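Local coordinates for ribose-phosphate pyrophosphokinase (Sulfolobus solfataricus, PDB 4TWB), which transfers the pyrophosphoryl group of ATP to the 1-hydroxyl of ribose 5-phosphate, making the central metabolite phosphoribosyl diphosphate (PRPP) and AMP, at residues 23-28 with 41-46; 116-121 with 133-138; 140-145 with 285-290; 157-162 with 177-182; 238-243 with 260-265. All coordinates share one frame; numbering follows the deposited sequence.

Contact 1 of 5, residues 23-28 with 41-46; sequences PLVKVE and VPSSIR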
# COMPACT_ATOMS: atom_id res chain seq x y z
N PRO A 23 -1.93 28.64 7.56
CA PRO A 23 -1.15 28.53 6.33
C PRO A 23 -1.12 27.10 5.78
O PRO A 23 -1.07 26.14 6.56
CB PRO A 23 0.26 28.96 6.76
CG PRO A 23 0.09 29.59 8.13
CD PRO A 23 -1.09 28.93 8.74
N LEU A 24 -1.16 26.96 4.46
CA LEU A 24 -1.20 25.65 3.83
C LEU A 24 0.12 25.27 3.14
O LEU A 24 0.60 25.97 2.24
CB LEU A 24 -2.35 25.58 2.83
CG LEU A 24 -2.40 24.33 1.94
CD1 LEU A 24 -2.56 23.06 2.75
CD2 LEU A 24 -3.51 24.46 0.92
N VAL A 25 0.68 24.14 3.56
CA VAL A 25 1.89 23.59 2.96
C VAL A 25 1.60 22.27 2.26
O VAL A 25 1.17 21.31 2.91
CB VAL A 25 2.95 23.36 4.04
CG1 VAL A 25 4.07 22.48 3.51
CG2 VAL A 25 3.49 24.69 4.54
N LYS A 26 1.82 22.21 0.95
CA LYS A 26 1.55 20.99 0.19
C LYS A 26 2.76 20.04 0.08
O LYS A 26 3.87 20.45 -0.28
CB LYS A 26 1.02 21.32 -1.21
CG LYS A 26 -0.41 21.83 -1.22
CD LYS A 26 -1.21 21.19 -2.35
CE LYS A 26 -2.71 21.42 -2.17
NZ LYS A 26 -3.55 20.41 -2.89
N VAL A 27 2.52 18.76 0.40
CA VAL A 27 3.54 17.72 0.26
C VAL A 27 3.89 17.44 -1.21
O VAL A 27 3.01 17.26 -2.06
CB VAL A 27 3.09 16.40 0.92
CG1 VAL A 27 3.79 15.21 0.29
CG2 VAL A 27 3.34 16.43 2.40
N GLU A 28 5.18 17.44 -1.51
CA GLU A 28 5.64 17.08 -2.85
C GLU A 28 5.57 15.56 -2.98
O GLU A 28 6.07 14.82 -2.12
CB GLU A 28 7.07 17.59 -3.08
CG GLU A 28 7.59 17.42 -4.50
CD GLU A 28 9.06 17.84 -4.65
OE1 GLU A 28 9.62 18.46 -3.71
OE2 GLU A 28 9.64 17.54 -5.72
N VAL A 41 8.44 16.73 2.36
CA VAL A 41 7.73 17.77 3.12
C VAL A 41 8.47 19.10 3.05
O VAL A 41 9.42 19.32 3.81
CB VAL A 41 7.57 17.37 4.58
CG1 VAL A 41 6.87 18.48 5.35
CG2 VAL A 41 6.81 16.05 4.70
N PRO A 42 8.00 20.02 2.19
CA PRO A 42 8.80 21.09 1.57
C PRO A 42 9.10 22.32 2.42
O PRO A 42 9.73 23.25 1.91
CB PRO A 42 7.96 21.51 0.35
CG PRO A 42 6.72 20.63 0.37
CD PRO A 42 6.59 20.11 1.77
N SER A 43 8.65 22.35 3.68
CA SER A 43 8.90 23.52 4.51
C SER A 43 9.70 23.21 5.76
O SER A 43 10.14 22.07 5.97
CB SER A 43 7.59 24.22 4.91
OG SER A 43 7.32 25.37 4.10
N SER A 44 9.90 24.24 6.57
CA SER A 44 10.33 24.07 7.94
C SER A 44 9.06 23.87 8.76
O SER A 44 7.97 24.31 8.39
CB SER A 44 11.12 25.29 8.43
OG SER A 44 11.51 25.12 9.78
N ILE A 45 9.22 23.20 9.90
CA ILE A 45 8.11 22.81 10.73
C ILE A 45 8.61 22.78 12.15
O ILE A 45 7.84 22.69 13.10
CB ILE A 45 7.66 21.38 10.36
CG1 ILE A 45 6.91 21.37 9.04
CG2 ILE A 45 6.82 20.78 11.46
CD1 ILE A 45 6.60 19.98 8.57
N ARG A 46 9.94 22.86 12.28
CA ARG A 46 10.64 22.66 13.55
C ARG A 46 9.74 22.50 14.80
O ARG A 46 9.76 21.45 15.43
CB ARG A 46 11.72 23.74 13.76
CG ARG A 46 12.63 23.53 14.98
CD ARG A 46 13.06 22.07 15.20
NE ARG A 46 13.69 21.47 14.02
CZ ARG A 46 14.14 20.23 13.96
NH1 ARG A 46 14.06 19.44 15.03
NH2 ARG A 46 14.69 19.76 12.85
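Val-25 meets Pro-42 and Ser-43 with both of its methyl groups, and its short forked side chain can be followed atom by atom. CB leaves the strand toward residues 41-46, and chi1 (165°) sets CG1 anti to the backbone N, beside the carbonyl carbon. From there CG1 lies 3.9 Å from CD of Pro-42, with CB of Ser-43 a little farther off. The other branch, CG2, is anti to the carbonyl carbon and comes 3.9 Å from Ser-43 OG, a van der Waals approach to a hydroxyl. The side chains of Val-25 and Pro-42 run past one another in opposite senses, and CD is the ring atom nearest the methyl.

CG and CD of Pro-42 also face the carbonyl oxygen of Lys-26. A proline, with no N-H to give, suits the point where the chain leaves strand pairing, and its ring carbons pack on the valine methyl. Deeper in, the side chains of Val-27 and Val-41 cross obliquely, CG2 of Val-27 to CG2 of Val-41 at 4.2 Å. Branched aliphatic residues fit here, since Val-27 also packs on Ile-4 of strand 2-5 and Val-41 on Leu-77. The backbone of Val-41 makes hydrogen bonds with the second subunit.

Glu-28 is paired with Arg-40 by backbone hydrogen bonding, and the two segments run on outward from that pair. This is the open end of an antiparallel beta hairpin, strands 24-31 and 37-40, at one end of the mixed sheet, as counted within this chain, of the N-terminal PRTase-like domain.

Contact 2 of 5, residues 116-121 with 133-138; sequences VGVNTL and SYFKGE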
# COMPACT_ATOMS: atom_id res chain seq x y z
N VAL A 116 4.89 5.67 14.25
CA VAL A 116 4.83 6.55 13.07
C VAL A 116 4.53 8.00 13.44
O VAL A 116 4.84 8.91 12.67
CB VAL A 116 3.83 6.04 11.99
CG1 VAL A 116 3.09 7.19 11.35
CG2 VAL A 116 4.54 5.22 10.92
N GLY A 117 3.91 8.20 14.60
CA GLY A 117 3.87 9.52 15.23
C GLY A 117 2.59 10.36 15.21
O GLY A 117 2.64 11.54 15.54
N VAL A 118 1.46 9.77 14.82
CA VAL A 118 0.19 10.49 14.84
C VAL A 118 -0.33 10.62 16.28
O VAL A 118 -0.51 9.63 16.99
CB VAL A 118 -0.88 9.82 13.95
CG1 VAL A 118 -2.17 10.57 14.05
CG2 VAL A 118 -0.42 9.77 12.51
N ASN A 119 -0.56 11.86 16.70
CA ASN A 119 -1.02 12.13 18.06
C ASN A 119 -2.53 12.11 18.13
O ASN A 119 -3.13 11.48 19.02
CB ASN A 119 -0.52 13.49 18.52
CG ASN A 119 0.99 13.55 18.65
OD1 ASN A 119 1.66 14.35 17.99
ND2 ASN A 119 1.53 12.69 19.50
N THR A 120 -3.15 12.80 17.18
CA THR A 120 -4.59 12.92 17.14
C THR A 120 -5.08 12.48 15.78
O THR A 120 -4.57 12.94 14.76
CB THR A 120 -5.03 14.38 17.41
OG1 THR A 120 -5.06 14.61 18.83
CG2 THR A 120 -6.42 14.63 16.86
N LEU A 121 -6.08 11.59 15.79
CA LEU A 121 -6.70 11.08 14.56
C LEU A 121 -8.12 11.61 14.36
O LEU A 121 -8.97 11.48 15.25
CB LEU A 121 -6.69 9.55 14.60
CG LEU A 121 -7.47 8.78 13.55
CD1 LEU A 121 -7.02 9.15 12.16
CD2 LEU A 121 -7.29 7.29 13.78
N SER A 133 -11.03 2.55 18.92
CA SER A 133 -10.48 2.38 20.26
C SER A 133 -9.05 1.83 20.17
O SER A 133 -8.22 2.08 21.06
CB SER A 133 -11.36 1.44 21.10
OG SER A 133 -11.22 0.09 20.69
N TYR A 134 -8.76 1.10 19.10
CA TYR A 134 -7.44 0.53 18.90
C TYR A 134 -6.37 1.60 18.82
O TYR A 134 -5.22 1.37 19.20
CB TYR A 134 -7.41 -0.32 17.62
CG TYR A 134 -8.21 -1.61 17.69
CD1 TYR A 134 -7.89 -2.60 18.61
CD2 TYR A 134 -9.27 -1.85 16.83
CE1 TYR A 134 -8.61 -3.79 18.67
CE2 TYR A 134 -10.00 -3.02 16.88
CZ TYR A 134 -9.66 -3.99 17.80
OH TYR A 134 -10.39 -5.16 17.84
N PHE A 135 -6.75 2.78 18.32
CA PHE A 135 -5.81 3.90 18.20
C PHE A 135 -5.53 4.46 19.59
O PHE A 135 -6.45 4.74 20.35
CB PHE A 135 -6.36 4.98 17.29
CG PHE A 135 -5.46 6.18 17.15
CD1 PHE A 135 -4.28 6.10 16.43
CD2 PHE A 135 -5.81 7.39 17.72
CE1 PHE A 135 -3.46 7.20 16.29
CE2 PHE A 135 -5.00 8.50 17.58
CZ PHE A 135 -3.82 8.40 16.86
N LYS A 136 -4.24 4.63 19.90
CA LYS A 136 -3.82 4.97 21.25
C LYS A 136 -3.91 6.46 21.58
O LYS A 136 -4.19 6.83 22.72
CB LYS A 136 -2.43 4.40 21.54
CG LYS A 136 -2.43 2.88 21.71
CD LYS A 136 -3.56 2.45 22.66
CE LYS A 136 -3.85 0.95 22.57
NZ LYS A 136 -5.13 0.57 23.27
N GLY A 137 -3.70 7.32 20.59
CA GLY A 137 -3.83 8.75 20.78
C GLY A 137 -5.25 9.26 20.99
O GLY A 137 -6.15 8.51 21.41
N GLU A 138 -5.45 10.54 20.70
CA GLU A 138 -6.74 11.20 20.85
C GLU A 138 -7.60 11.05 19.59
O GLU A 138 -7.11 11.22 18.47
CB GLU A 138 -6.56 12.70 21.18
CG GLU A 138 -5.70 12.99 22.42
CD GLU A 138 -4.20 13.18 22.11
OE1 GLU A 138 -3.84 14.18 21.44
OE2 GLU A 138 -3.39 12.34 22.56
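Thr-120 and Glu-138 form a parallel beta bridge, their CA atoms 4.6 Å apart, where strand 138-142 starts alongside strand 120-124. Two backbone bonds flank it: Glu-138 N donates to Asn-119 O over 3.0 Å, and Leu-121 N to Glu-138 O over 2.9 Å. Gly-137, just before the bridge, suits its place because a CB there would point at the other segment, close to Asn-119 O.

The side chains of Thr-120 and Glu-138 leave on the same face of the sheet and cross at about a right angle. Glu-138 is bent at chi2 (92°), and its OE1 accepts a weak hydrogen bond from Thr-120 OG1 at 2.9 Å.

Phe-135 fills the other side of the junction. Its CG is anti to the backbone N (chi1 178°), and Leu-121 CB stands over one face of the ring in a CH-pi contact, 3.9 Å from the ring centroid. Gly-137 N lies above the opposite face, toward the rim, while Asn-119 O sits at the edge. At the ring tip, CZ is 3.9 Å from CG1 of Val-118, and Leu-110 and Ser-114 of helix 105-114 also pack on this phenyl. An alanine in place of Phe-135 would probably open a gap between strand and helix, leaving Leu-121 CB and Val-118 CG1 without their aromatic partner.

Asn-119 turns its OD1 to Leu-82 N on the next strand. The chemistry is thus divided: backbone bonds fix the register of the edge strand, while a buried aromatic ring anchors the loop leading into it.

Contact 3 of 5, residues 140-145 with 285-290; sequences KIVHPY and QSIALS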
# COMPACT_ATOMS: atom_id res chain seq x y z
N LYS A 140 -10.98 12.16 17.31
CA LYS A 140 -12.05 13.10 17.01
C LYS A 140 -12.84 12.56 15.82
O LYS A 140 -12.37 12.60 14.68
CB LYS A 140 -11.51 14.50 16.74
CG LYS A 140 -10.71 15.01 17.91
CD LYS A 140 -10.76 16.51 18.08
CE LYS A 140 -10.42 16.87 19.53
NZ LYS A 140 -10.14 18.32 19.73
N ILE A 141 -14.02 12.02 16.12
CA ILE A 141 -14.94 11.54 15.08
C ILE A 141 -15.81 12.69 14.54
O ILE A 141 -16.23 13.57 15.29
CB ILE A 141 -15.81 10.42 15.65
CG1 ILE A 141 -14.90 9.37 16.30
CG2 ILE A 141 -16.68 9.82 14.58
CD1 ILE A 141 -15.63 8.13 16.78
N VAL A 142 -16.03 12.71 13.23
CA VAL A 142 -16.81 13.77 12.61
C VAL A 142 -18.03 13.17 11.94
O VAL A 142 -17.89 12.36 11.03
CB VAL A 142 -16.01 14.54 11.54
CG1 VAL A 142 -16.87 15.63 10.92
CG2 VAL A 142 -14.75 15.14 12.12
N HIS A 143 -19.22 13.56 12.40
CA HIS A 143 -20.47 13.14 11.75
C HIS A 143 -21.06 14.34 11.04
O HIS A 143 -21.63 15.22 11.67
CB HIS A 143 -21.46 12.63 12.79
CG HIS A 143 -20.92 11.51 13.64
ND1 HIS A 143 -20.84 10.21 13.19
CD2 HIS A 143 -20.47 11.50 14.91
CE1 HIS A 143 -20.35 9.44 14.15
NE2 HIS A 143 -20.12 10.20 15.21
N PRO A 144 -20.94 14.39 9.71
CA PRO A 144 -21.37 15.59 8.98
C PRO A 144 -22.89 15.63 8.76
O PRO A 144 -23.35 15.98 7.67
CB PRO A 144 -20.67 15.43 7.62
CG PRO A 144 -20.32 13.96 7.52
CD PRO A 144 -20.68 13.26 8.79
N TYR A 145 -23.66 15.26 9.78
CA TYR A 145 -25.10 15.12 9.64
C TYR A 145 -25.80 16.42 9.28
O TYR A 145 -26.65 16.43 8.40
CB TYR A 145 -25.72 14.46 10.87
CG TYR A 145 -25.17 13.07 11.14
CD1 TYR A 145 -24.51 12.35 10.15
CD2 TYR A 145 -25.32 12.47 12.39
CE1 TYR A 145 -24.01 11.08 10.39
CE2 TYR A 145 -24.81 11.19 12.63
CZ TYR A 145 -24.17 10.51 11.63
OH TYR A 145 -23.67 9.25 11.86
N GLN A 285 -16.26 22.05 6.41
CA GLN A 285 -16.94 22.81 7.46
C GLN A 285 -17.25 21.95 8.70
O GLN A 285 -17.06 22.38 9.84
CB GLN A 285 -18.21 23.47 6.90
CG GLN A 285 -18.75 24.59 7.78
CD GLN A 285 -17.70 25.64 8.13
OE1 GLN A 285 -17.30 26.45 7.29
NE2 GLN A 285 -17.27 25.64 9.40
N SER A 286 -17.72 20.72 8.48
CA SER A 286 -17.99 19.79 9.57
C SER A 286 -16.71 19.32 10.26
O SER A 286 -16.68 19.12 11.48
CB SER A 286 -18.78 18.58 9.07
OG SER A 286 -20.12 18.93 8.72
N ILE A 287 -15.64 19.14 9.48
CA ILE A 287 -14.36 18.73 10.05
C ILE A 287 -13.79 19.85 10.92
O ILE A 287 -13.27 19.59 12.00
CB ILE A 287 -13.34 18.32 8.95
CG1 ILE A 287 -13.70 16.96 8.35
CG2 ILE A 287 -11.95 18.22 9.52
CD1 ILE A 287 -13.11 16.74 6.96
N ALA A 288 -13.93 21.09 10.46
CA ALA A 288 -13.41 22.26 11.19
C ALA A 288 -13.96 22.36 12.60
O ALA A 288 -13.22 22.64 13.54
CB ALA A 288 -13.68 23.54 10.43
N LEU A 289 -15.27 22.16 12.74
CA LEU A 289 -15.90 22.25 14.06
C LEU A 289 -15.25 21.29 15.03
O LEU A 289 -15.06 21.61 16.20
CB LEU A 289 -17.37 21.87 13.99
CG LEU A 289 -18.31 22.76 13.20
CD1 LEU A 289 -19.70 22.20 13.38
CD2 LEU A 289 -18.22 24.18 13.69
N SER A 290 -14.92 20.10 14.52
CA SER A 290 -14.52 18.98 15.37
C SER A 290 -13.06 19.04 15.76
O SER A 290 -12.60 18.20 16.53
CB SER A 290 -14.82 17.65 14.66
OG SER A 290 -16.11 17.67 14.04
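Ser-286 O receives a hydrogen bond from OG of Ser-290, one helical turn later, at 3.0 Å, and both oxygens lie against the methyls of Val-142. The donor stands 16° out of the carbonyl plane. With chi1 at -44°, Ser-290 OG is anti to its own carbonyl carbon and beside the backbone N, turned back toward the helix. A serine suits a helix end, where its hydroxyl can reach a carbonyl of the last turn.

Val-142 spreads its two branches over this turn. CG1, anti to the backbone N, packs 3.5 Å from Ser-286 O and 4.3 Å from CG1 of Ile-287; CG2 comes 3.6 Å from CB of Ser-290. A beta-branched valine suits the inward side of an edge strand, being broad yet short enough to let the helix lie close.

Here the C-terminal helix 284-289 returns to cover strand 138-142, the last strand of the mixed sheet of the N-terminal domain. Ile-287 is wedged between this sheet and helix 12-20, touching Val-124 and Leu-16, and so ties the end of the chain back to its beginning.

Ser-286 OG lies beside Pro-144, 3.7 Å from its CB, but its hydrogen bond is with Gln-147 OE1. Pro-144 occupies the N-cap position of helix 145-155, where its ring contributes apolar packing on Val-124 and Val-283. At the other end, the extended chain of Lys-140 passes the carbonyl of Ser-290 with its methylenes, carrying NZ to a salt bridge with the terminal carboxylate, OXT of Leu-291.

Contact 4 of 5, residues 157-162 with 177-182; sequences EDPFIL and EEINAP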
# COMPACT_ATOMS: atom_id res chain seq x y z
N GLU A 157 -38.28 17.88 -1.80
CA GLU A 157 -39.55 18.40 -1.34
C GLU A 157 -40.35 17.26 -0.70
O GLU A 157 -40.70 16.30 -1.37
CB GLU A 157 -40.31 18.96 -2.55
CG GLU A 157 -41.42 19.94 -2.22
CD GLU A 157 -42.13 20.44 -3.46
OE1 GLU A 157 -42.13 19.70 -4.48
OE2 GLU A 157 -42.68 21.56 -3.43
N ASP A 158 -40.61 17.37 0.60
CA ASP A 158 -41.31 16.30 1.34
C ASP A 158 -40.45 15.03 1.46
O ASP A 158 -40.73 14.01 0.82
CB ASP A 158 -42.67 15.99 0.69
CG ASP A 158 -43.57 15.14 1.58
OD1 ASP A 158 -44.41 14.39 1.04
OD2 ASP A 158 -43.44 15.23 2.82
N PRO A 159 -39.40 15.09 2.29
CA PRO A 159 -38.47 13.98 2.45
C PRO A 159 -38.92 12.93 3.46
O PRO A 159 -39.39 13.26 4.54
CB PRO A 159 -37.21 14.66 3.00
CG PRO A 159 -37.53 16.13 3.08
CD PRO A 159 -38.99 16.24 3.11
N PHE A 160 -38.79 11.67 3.09
CA PHE A 160 -38.84 10.59 4.06
C PHE A 160 -37.44 9.96 4.11
O PHE A 160 -36.83 9.68 3.08
CB PHE A 160 -39.89 9.56 3.67
CG PHE A 160 -40.06 8.46 4.68
CD1 PHE A 160 -41.08 8.51 5.62
CD2 PHE A 160 -39.19 7.38 4.70
CE1 PHE A 160 -41.22 7.50 6.54
CE2 PHE A 160 -39.33 6.38 5.63
CZ PHE A 160 -40.35 6.44 6.55
N ILE A 161 -36.91 9.75 5.30
CA ILE A 161 -35.55 9.26 5.42
C ILE A 161 -35.49 7.80 5.84
O ILE A 161 -35.89 7.43 6.94
CB ILE A 161 -34.72 10.15 6.33
CG1 ILE A 161 -34.34 11.41 5.55
CG2 ILE A 161 -33.49 9.43 6.82
CD1 ILE A 161 -34.15 12.62 6.41
N LEU A 162 -34.98 6.97 4.93
CA LEU A 162 -35.01 5.52 5.07
C LEU A 162 -33.61 4.96 5.25
O LEU A 162 -32.73 5.20 4.43
CB LEU A 162 -35.63 4.89 3.82
CG LEU A 162 -36.41 3.58 3.93
CD1 LEU A 162 -36.18 2.78 2.67
CD2 LEU A 162 -36.00 2.79 5.15
N GLU A 177 -34.35 14.02 12.22
CA GLU A 177 -34.86 14.83 13.33
C GLU A 177 -34.46 16.29 13.18
O GLU A 177 -35.21 17.18 13.57
CB GLU A 177 -34.43 14.27 14.70
CG GLU A 177 -35.20 13.01 15.08
CD GLU A 177 -34.90 12.52 16.48
OE1 GLU A 177 -33.79 12.82 17.00
OE2 GLU A 177 -35.77 11.84 17.06
N GLU A 178 -33.30 16.55 12.60
CA GLU A 178 -32.84 17.92 12.44
C GLU A 178 -33.62 18.66 11.36
O GLU A 178 -33.62 19.90 11.29
CB GLU A 178 -31.35 17.95 12.12
CG GLU A 178 -30.85 19.34 11.78
CD GLU A 178 -29.35 19.47 11.88
OE1 GLU A 178 -28.65 18.43 11.94
OE2 GLU A 178 -28.89 20.64 11.89
N ILE A 179 -34.29 17.90 10.52
CA ILE A 179 -34.97 18.47 9.38
C ILE A 179 -36.48 18.22 9.56
O ILE A 179 -37.30 18.50 8.69
CB ILE A 179 -34.39 17.86 8.08
CG1 ILE A 179 -34.55 18.80 6.90
CG2 ILE A 179 -34.96 16.45 7.78
CD1 ILE A 179 -34.50 18.07 5.58
N ASN A 180 -36.82 17.69 10.74
CA ASN A 180 -38.19 17.32 11.13
C ASN A 180 -38.94 16.45 10.13
O ASN A 180 -40.16 16.58 9.98
CB ASN A 180 -39.01 18.54 11.55
CG ASN A 180 -38.95 18.77 13.04
OD1 ASN A 180 -39.13 17.84 13.84
ND2 ASN A 180 -38.69 20.01 13.43
N ALA A 181 -38.21 15.56 9.48
CA ALA A 181 -38.79 14.62 8.54
C ALA A 181 -39.08 13.29 9.24
O ALA A 181 -38.56 13.02 10.32
CB ALA A 181 -37.86 14.42 7.39
N PRO A 182 -39.95 12.47 8.63
CA PRO A 182 -40.25 11.13 9.13
C PRO A 182 -39.11 10.20 8.75
O PRO A 182 -38.46 10.43 7.74
CB PRO A 182 -41.51 10.73 8.35
CG PRO A 182 -41.91 11.93 7.55
CD PRO A 182 -40.72 12.78 7.41
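A chi1 of -176° puts CG of Phe-160 anti to its backbone N, from where the ring reaches Pro-182, while a chi1 of -154° in Ile-179 leaves CG2 in the crowded position between backbone N and carbonyl carbon, facing Ile-161. The contact closes a beta-alpha-beta crossover: strand 159-163, helix 169-178 and strand 183-185, which lies parallel beside the first in the sheet of the phosphoribosyltransferase domain.

CB of Pro-182 rests 3.5 Å from CD1 of Phe-160, and Pro-182 O stands over one ring face, offset toward the rim. That oxygen also accepts a nearly linear bond from Ile-161 N, 3.0 Å long. Proline suits this place, since its ring offers carbon to the phenyl while its carbonyl starts the pairing of the strands. An alanine in place of Phe-160 would probably leave Pro-182 CB without its apolar partner and open a gap beside Leu-207, which also packs on the ring.

The helix ends in a Schellman motif with Asn-180 as C-prime residue at positive phi, a conformation asparagine accepts readily. The turn brings Ala-181 and Ile-179 toward the strand. Pro-159 meets both: its CB is 4.4 Å from CB of Ala-181, and its CG lies as far from CD1 of Ile-179. Between them CD1 of Ile-161 sits 4.1 Å from CG2 of Ile-179 and 4.2 Å from CB of Ala-181.

Contact 5 of 5, residues 238-243 with 260-265; sequences KSVTAA and VGVKTL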
# COMPACT_ATOMS: atom_id res chain seq x y z
N LYS A 238 -42.69 8.17 -4.12
CA LYS A 238 -42.85 9.02 -5.28
C LYS A 238 -41.53 9.06 -6.04
O LYS A 238 -41.50 9.09 -7.28
CB LYS A 238 -43.26 10.43 -4.84
CG LYS A 238 -43.48 11.41 -5.98
CD LYS A 238 -44.00 12.76 -5.49
CE LYS A 238 -43.97 13.81 -6.59
NZ LYS A 238 -43.89 15.19 -6.04
N SER A 239 -40.43 9.06 -5.29
CA SER A 239 -39.08 9.02 -5.85
C SER A 239 -38.11 8.49 -4.81
O SER A 239 -38.41 8.51 -3.61
CB SER A 239 -38.64 10.41 -6.33
OG SER A 239 -38.22 11.24 -5.26
N VAL A 240 -36.97 7.99 -5.27
CA VAL A 240 -35.92 7.52 -4.38
C VAL A 240 -34.59 8.21 -4.66
O VAL A 240 -34.14 8.26 -5.80
CB VAL A 240 -35.72 5.99 -4.45
CG1 VAL A 240 -34.55 5.57 -3.60
CG2 VAL A 240 -36.98 5.28 -4.02
N THR A 241 -34.00 8.78 -3.62
CA THR A 241 -32.68 9.37 -3.71
C THR A 241 -31.77 8.60 -2.77
O THR A 241 -32.22 8.11 -1.73
CB THR A 241 -32.70 10.85 -3.31
OG1 THR A 241 -33.47 11.60 -4.26
CG2 THR A 241 -31.30 11.42 -3.29
N ALA A 242 -30.50 8.46 -3.13
CA ALA A 242 -29.54 7.76 -2.28
C ALA A 242 -28.44 8.70 -1.82
O ALA A 242 -27.95 9.52 -2.58
CB ALA A 242 -28.97 6.55 -2.99
N ALA A 243 -28.06 8.57 -0.55
CA ALA A 243 -27.04 9.42 0.04
C ALA A 243 -26.10 8.62 0.93
O ALA A 243 -26.52 7.78 1.71
CB ALA A 243 -27.68 10.55 0.83
N VAL A 260 -32.54 0.84 -11.31
CA VAL A 260 -33.60 0.60 -10.33
C VAL A 260 -34.32 1.90 -9.99
O VAL A 260 -35.21 1.93 -9.14
CB VAL A 260 -33.06 -0.07 -9.06
CG1 VAL A 260 -34.18 -0.45 -8.13
CG2 VAL A 260 -32.26 -1.30 -9.42
N GLY A 261 -33.92 2.98 -10.66
CA GLY A 261 -34.62 4.25 -10.56
C GLY A 261 -34.18 5.21 -9.48
O GLY A 261 -34.96 6.04 -9.03
N VAL A 262 -32.93 5.10 -9.04
CA VAL A 262 -32.40 6.10 -8.13
C VAL A 262 -32.01 7.33 -8.95
O VAL A 262 -31.05 7.32 -9.72
CB VAL A 262 -31.24 5.57 -7.29
CG1 VAL A 262 -30.59 6.71 -6.53
CG2 VAL A 262 -31.73 4.51 -6.33
N LYS A 263 -32.80 8.38 -8.79
CA LYS A 263 -32.65 9.59 -9.59
C LYS A 263 -31.34 10.30 -9.24
O LYS A 263 -30.49 10.51 -10.10
CB LYS A 263 -33.84 10.53 -9.34
CG LYS A 263 -33.93 11.69 -10.33
CD LYS A 263 -34.85 12.80 -9.83
CE LYS A 263 -36.25 12.29 -9.52
NZ LYS A 263 -37.17 13.38 -9.10
N THR A 264 -31.20 10.66 -7.97
CA THR A 264 -30.14 11.53 -7.51
C THR A 264 -29.19 10.78 -6.59
O THR A 264 -29.60 9.87 -5.87
CB THR A 264 -30.71 12.74 -6.74
OG1 THR A 264 -31.83 13.28 -7.47
CG2 THR A 264 -29.67 13.81 -6.55
N LEU A 265 -27.91 11.16 -6.63
CA LEU A 265 -26.91 10.60 -5.72
C LEU A 265 -26.22 11.69 -4.92
O LEU A 265 -25.68 12.64 -5.49
CB LEU A 265 -25.85 9.82 -6.48
CG LEU A 265 -26.20 8.37 -6.76
CD1 LEU A 265 -25.00 7.69 -7.35
CD2 LEU A 265 -26.64 7.67 -5.49
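Ala-242 N gives its hydrogen to Thr-264 O over 3.2 Å in an almost straight bond (175°). One step earlier, Lys-263 N reaches Val-240 O at 3.3 Å, longer and more bent. The two bonds span one more residue on the 262-265 side than on the other, consistent with a beta bulge at Lys-263, and the two short strand segments run at 33° to each other.

Beyond the pair, Leu-265 N is bound by Asp-277 OD2, Gly-261 O by Tyr-233 OH, and Ser-239 OG by Asp-211 OD1. Ala-242 continues the ladder through a backbone bond with Ile-266. The hydroxyls of Thr-241 and Thr-264 do not bond to each other; the pair meets through carbon. A chi1 of -65° sets Thr-241 OG1 anti to the carbonyl carbon and leaves CG2 anti to the backbone N, 3.7 Å from Thr-264 CB.

CB of Ala-242 touches CD2 of Leu-265 at 3.6 Å and CG1 of Val-262 at 3.9 Å. So small a residue suits its place between two larger aliphatic chains. Gly-261, at positive phi, ends helix 253-259 in a Schellman motif; a CB at these backbone angles would be jammed against the carbonyl O of Val-260.

Strand 239-244 has strand 211-216 as its other neighbour, Thr-241 bonding to Val-212 and Ile-214 there, while Thr-229 of helix 223-233 packs on both Val-240 and Val-262, covering the seam between the strands.

Contacts 1, 2 and 3 all reach one mixed sheet, contacts 4 and 5 the parallel sheet of the phosphoribosyltransferase domain. Contacts 2 and 3 are continuous: Leu-121 O lies 3.0 Å from Lys-140 N, a probable hydrogen bond between neighbouring strands. Contact 3 also joins distant parts of the chain, and the residues of contacts 4 and 5 fall between its segments. Contacts 4 and 5 have centres about 15 Å apart, whereas the centres of contacts 1 and 4 are about 44 Å apart. Contact 1 has its Glu-28 side chain about 10 Å from a bound AMP; the Ala-242 side chain of contact 5 is about 8 Å from Gly-222 of the ribose 5-phosphate site.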